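Local atomic coordinates of Pre-mRNA splicing factor PRP8 (Cyanidioschyzon merolae, PDB entry 6NQI), a protein that probably binds spliceosomal snRNAs and intron RNA as a pre-mRNA splicing factor, represented here by its RNase H-like domain. Residues W60-R71 and P92-Y102. Residues are numbered along the deposited sequence; the frame is centred on the assembly and turned at random.
Sequences WKCAEHVLTMLR and PLKTLLAGTEY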
loop_
_atom_site.group_PDB
_atom_site.type_symbol
_atom_site.label_atom_id
_atom_site.label_comp_id
_atom_site.label_asym_id
_atom_site.label_seq_id
_atom_site.Cartn_x
_atom_site.Cartn_y
_atom_site.Cartn_z
ATOM N N TRP A 60 3.686 8.879 -13.858
ATOM C CA TRP A 60 2.640 9.885 -13.956
ATOM C C TRP A 60 1.288 9.338 -13.522
ATOM O O TRP A 60 0.515 10.056 -12.874
ATOM C CB TRP A 60 2.582 10.448 -15.368
ATOM C CG TRP A 60 3.649 11.467 -15.594
ATOM C CD1 TRP A 60 4.787 11.326 -16.338
ATOM C CD2 TRP A 60 3.717 12.761 -15.005
ATOM N NE1 TRP A 60 5.541 12.474 -16.282
ATOM C CE2 TRP A 60 4.906 13.369 -15.462
ATOM C CE3 TRP A 60 2.881 13.473 -14.138
ATOM C CZ2 TRP A 60 5.275 14.657 -15.089
ATOM C CZ3 TRP A 60 3.241 14.744 -13.776
ATOM C CH2 TRP A 60 4.431 15.330 -14.247
ATOM N N LYS A 61 0.973 8.079 -13.862
ATOM C CA LYS A 61 -0.266 7.487 -13.353
ATOM C C LYS A 61 -0.247 7.374 -11.832
ATOM O O LYS A 61 -1.273 7.590 -11.175
ATOM C CB LYS A 61 -0.553 6.119 -13.986
ATOM C CG LYS A 61 -1.175 6.191 -15.390
ATOM C CD LYS A 61 -2.196 5.073 -15.620
ATOM C CE LYS A 61 -3.643 5.493 -15.318
ATOM N NZ LYS A 61 -4.098 6.584 -16.230
ATOM N N CYS A 62 0.905 7.062 -11.241
ATOM C CA CYS A 62 0.956 7.020 -9.788
ATOM C C CYS A 62 0.732 8.407 -9.184
ATOM O O CYS A 62 -0.023 8.557 -8.209
ATOM C CB CYS A 62 2.285 6.445 -9.323
ATOM S SG CYS A 62 2.309 6.319 -7.508
ATOM N N ALA A 63 1.389 9.430 -9.746
ATOM C CA ALA A 63 1.191 10.799 -9.267
ATOM C C ALA A 63 -0.274 11.214 -9.372
ATOM O O ALA A 63 -0.843 11.807 -8.442
ATOM C CB ALA A 63 2.082 11.751 -10.061
ATOM N N GLU A 64 -0.902 10.923 -10.517
ATOM C CA GLU A 64 -2.300 11.286 -10.699
ATOM C C GLU A 64 -3.203 10.518 -9.728
ATOM O O GLU A 64 -4.175 11.077 -9.196
ATOM C CB GLU A 64 -2.685 11.053 -12.161
ATOM C CG GLU A 64 -3.940 11.781 -12.583
ATOM C CD GLU A 64 -5.221 11.062 -12.208
ATOM O OE1 GLU A 64 -5.176 9.826 -11.934
ATOM O OE2 GLU A 64 -6.287 11.738 -12.217
ATOM N N HIS A 65 -2.865 9.259 -9.440
ATOM C CA HIS A 65 -3.661 8.474 -8.497
ATOM C C HIS A 65 -3.586 9.053 -7.090
ATOM O O HIS A 65 -4.619 9.228 -6.431
ATOM C CB HIS A 65 -3.206 7.004 -8.514
ATOM C CG HIS A 65 -3.798 6.167 -7.417
ATOM N ND1 HIS A 65 -3.022 5.510 -6.478
ATOM C CD2 HIS A 65 -5.088 5.911 -7.084
ATOM C CE1 HIS A 65 -3.809 4.866 -5.632
ATOM N NE2 HIS A 65 -5.067 5.103 -5.969
ATOM N N VAL A 66 -2.370 9.373 -6.628
ATOM C CA VAL A 66 -2.216 10.014 -5.322
ATOM C C VAL A 66 -3.012 11.312 -5.270
ATOM O O VAL A 66 -3.715 11.583 -4.287
ATOM C CB VAL A 66 -0.729 10.228 -4.986
ATOM C CG1 VAL A 66 -0.568 11.179 -3.822
ATOM C CG2 VAL A 66 -0.085 8.898 -4.620
ATOM N N LEU A 67 -2.943 12.126 -6.326
ATOM C CA LEU A 67 -3.753 13.340 -6.325
ATOM C C LEU A 67 -5.238 13.010 -6.184
ATOM O O LEU A 67 -5.965 13.698 -5.462
ATOM C CB LEU A 67 -3.491 14.168 -7.580
ATOM C CG LEU A 67 -4.374 15.419 -7.732
ATOM C CD1 LEU A 67 -4.307 16.334 -6.519
ATOM C CD2 LEU A 67 -4.038 16.214 -8.994
ATOM N N THR A 68 -5.709 11.955 -6.855
ATOM C CA THR A 68 -7.134 11.620 -6.770
ATOM C C THR A 68 -7.517 11.158 -5.363
ATOM O O THR A 68 -8.568 11.556 -4.828
ATOM C CB THR A 68 -7.494 10.559 -7.819
ATOM O OG1 THR A 68 -7.153 11.067 -9.107
ATOM C CG2 THR A 68 -8.987 10.289 -7.806
ATOM N N MET A 69 -6.678 10.317 -4.752
ATOM C CA MET A 69 -6.966 9.864 -3.394
ATOM C C MET A 69 -6.939 11.029 -2.413
ATOM O O MET A 69 -7.738 11.060 -1.467
ATOM C CB MET A 69 -5.975 8.782 -2.933
ATOM C CG MET A 69 -5.937 7.474 -3.723
ATOM S SD MET A 69 -7.551 6.752 -4.108
ATOM C CE MET A 69 -8.337 6.674 -2.507
ATOM N N LEU A 70 -6.055 12.011 -2.634
ATOM C CA LEU A 70 -6.080 13.215 -1.813
ATOM C C LEU A 70 -7.413 13.925 -1.970
ATOM O O LEU A 70 -8.072 14.273 -0.981
ATOM C CB LEU A 70 -4.929 14.152 -2.194
ATOM C CG LEU A 70 -3.524 13.706 -1.779
ATOM C CD1 LEU A 70 -2.466 14.616 -2.379
ATOM C CD2 LEU A 70 -3.398 13.600 -0.285
ATOM N N ARG A 71 -7.839 14.121 -3.217
ATOM C CA ARG A 71 -9.078 14.844 -3.485
ATOM C C ARG A 71 -10.282 14.175 -2.846
ATOM O O ARG A 71 -11.278 14.844 -2.563
ATOM C CB ARG A 71 -9.292 14.966 -4.989
ATOM C CG ARG A 71 -8.409 15.959 -5.702
ATOM C CD ARG A 71 -8.993 16.231 -7.062
ATOM N NE ARG A 71 -8.504 17.465 -7.666
ATOM C CZ ARG A 71 -7.762 17.505 -8.770
ATOM N NH1 ARG A 71 -7.418 16.358 -9.368
ATOM N NH2 ARG A 71 -7.363 18.691 -9.260
ATOM N N PRO A 92 6.998 14.200 -10.587
ATOM C CA PRO A 92 5.628 14.265 -11.138
ATOM C C PRO A 92 4.567 14.585 -10.104
ATOM O O PRO A 92 3.712 15.452 -10.338
ATOM C CB PRO A 92 5.441 12.873 -11.752
ATOM C CG PRO A 92 6.821 12.465 -12.162
ATOM C CD PRO A 92 7.709 12.996 -11.064
ATOM N N LEU A 93 4.602 13.905 -8.957
ATOM C CA LEU A 93 3.655 14.209 -7.889
ATOM C C LEU A 93 3.683 15.688 -7.511
ATOM O O LEU A 93 2.647 16.364 -7.512
ATOM C CB LEU A 93 3.956 13.349 -6.675
ATOM C CG LEU A 93 2.959 13.545 -5.549
ATOM C CD1 LEU A 93 1.552 13.327 -6.061
ATOM C CD2 LEU A 93 3.289 12.578 -4.444
ATOM N N LYS A 94 4.861 16.213 -7.184
ATOM C CA LYS A 94 4.937 17.637 -6.878
ATOM C C LYS A 94 4.289 18.471 -7.983
ATOM O O LYS A 94 3.493 19.374 -7.692
ATOM C CB LYS A 94 6.388 18.037 -6.610
ATOM C CG LYS A 94 6.886 17.473 -5.278
ATOM C CD LYS A 94 8.391 17.605 -5.145
ATOM C CE LYS A 94 8.863 17.168 -3.776
ATOM N NZ LYS A 94 8.767 18.266 -2.748
ATOM N N THR A 95 4.549 18.136 -9.262
ATOM C CA THR A 95 3.978 18.936 -10.348
ATOM C C THR A 95 2.457 18.912 -10.311
ATOM O O THR A 95 1.809 19.945 -10.495
ATOM C CB THR A 95 4.431 18.435 -11.719
ATOM O OG1 THR A 95 5.857 18.471 -11.808
ATOM C CG2 THR A 95 3.856 19.339 -12.807
ATOM N N LEU A 96 1.864 17.745 -10.054
ATOM C CA LEU A 96 0.411 17.681 -10.049
ATOM C C LEU A 96 -0.195 18.313 -8.801
ATOM O O LEU A 96 -1.400 18.585 -8.791
ATOM C CB LEU A 96 -0.063 16.236 -10.181
ATOM C CG LEU A 96 0.393 15.476 -11.433
ATOM C CD1 LEU A 96 -0.312 14.146 -11.614
ATOM C CD2 LEU A 96 0.241 16.335 -12.664
ATOM N N LEU A 97 0.598 18.542 -7.745
ATOM C CA LEU A 97 0.072 19.126 -6.515
ATOM C C LEU A 97 0.289 20.627 -6.451
ATOM O O LEU A 97 -0.340 21.299 -5.624
ATOM C CB LEU A 97 0.705 18.463 -5.280
ATOM C CG LEU A 97 0.502 16.956 -5.124
ATOM C CD1 LEU A 97 0.816 16.493 -3.737
ATOM C CD2 LEU A 97 -0.932 16.630 -5.451
ATOM N N ALA A 98 1.160 21.154 -7.308
ATOM C CA ALA A 98 1.380 22.584 -7.384
ATOM C C ALA A 98 0.062 23.308 -7.620
ATOM O O ALA A 98 -0.782 22.853 -8.397
ATOM C CB ALA A 98 2.365 22.885 -8.511
ATOM N N GLY A 99 -0.109 24.449 -6.949
ATOM C CA GLY A 99 -1.310 25.243 -7.084
ATOM C C GLY A 99 -2.539 24.717 -6.371
ATOM O O GLY A 99 -3.599 25.350 -6.467
ATOM N N THR A 100 -2.446 23.577 -5.679
ATOM C CA THR A 100 -3.574 22.971 -4.979
ATOM C C THR A 100 -3.411 23.058 -3.464
ATOM O O THR A 100 -2.317 23.268 -2.932
ATOM C CB THR A 100 -3.732 21.505 -5.377
ATOM O OG1 THR A 100 -2.794 20.715 -4.633
ATOM C CG2 THR A 100 -3.472 21.333 -6.856
ATOM N N GLU A 101 -4.521 22.789 -2.765
ATOM C CA GLU A 101 -4.545 22.783 -1.305
ATOM C C GLU A 101 -3.645 21.714 -0.708
ATOM O O GLU A 101 -3.353 21.761 0.496
ATOM C CB GLU A 101 -5.994 22.589 -0.849
ATOM C CG GLU A 101 -6.680 21.362 -1.490
ATOM C CD GLU A 101 -8.160 21.247 -1.134
ATOM O OE1 GLU A 101 -8.471 21.066 0.065
ATOM O OE2 GLU A 101 -9.012 21.353 -2.052
ATOM N N TYR A 102 -3.204 20.754 -1.520
ATOM C CA TYR A 102 -2.357 19.660 -1.068
ATOM C C TYR A 102 -0.881 19.967 -1.272
ATOM O O TYR A 102 -0.029 19.129 -0.943
ATOM C CB TYR A 102 -2.743 18.346 -1.779
ATOM C CG TYR A 102 -4.244 18.163 -1.866
ATOM C CD1 TYR A 102 -4.981 17.771 -0.756
ATOM C CD2 TYR A 102 -4.923 18.401 -3.059
ATOM C CE1 TYR A 102 -6.346 17.625 -0.823
ATOM C CE2 TYR A 102 -6.290 18.247 -3.138
ATOM C CZ TYR A 102 -6.997 17.856 -2.018
ATOM O OH TYR A 102 -8.363 17.702 -2.095
#
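Pro92 sets its CB over one face of the six-membered ring of Trp60: this atom stands 3.4 Å from the ring centroid and 6° off the normal, a CH-pi contact. Leu96 meets the same indole at its rim, CD2 lying 3.6 Å from Trp60 CZ3. With CG turned anti to its own carbonyl carbon (chi1 -59°), Leu96 becomes a knob in the hole formed by Trp60, Ala63, Glu64 and Leu67, and its CD1 reaches to 3.5 Å from Glu64 N. With an alanine in place of Trp60 one wall of this hole is gone, and Pro92 CB and Leu96 CD2 would probably lose their aromatic partner. The small methyl of Ala63 lets the backbones close in, its CA only 4.4 Å from that of Leu93. The segments 60-71 and 92-97, of helices 54-71 and 90-97, cross at -43° with axes 8.5 Å apart; both belong to the RNase H-like domain of Prp8, and the far side of 54-71 packs on the mixed sheet through Cys62, His65 and Met69. Val66 and Leu70 also reach strand 11-21, while Val66 CG1 touches Leu93 CD1. Farther along, the side chains of Leu67 and Leu97 slide past each other in opposite directions, CD1 of the first 3.6 Å from CD2 of the second. Thr100, last residue of the type II turn from Leu97, opens an ST turn, its OG1 accepting from Tyr102 N. The tyrosine ring is sandwiched: Leu70 CB sits over its centre, 3.9 Å from the centroid, and Glu101 CG covers the opposite face. Tyr102 OH ends 3.3 Å from Arg71 CA.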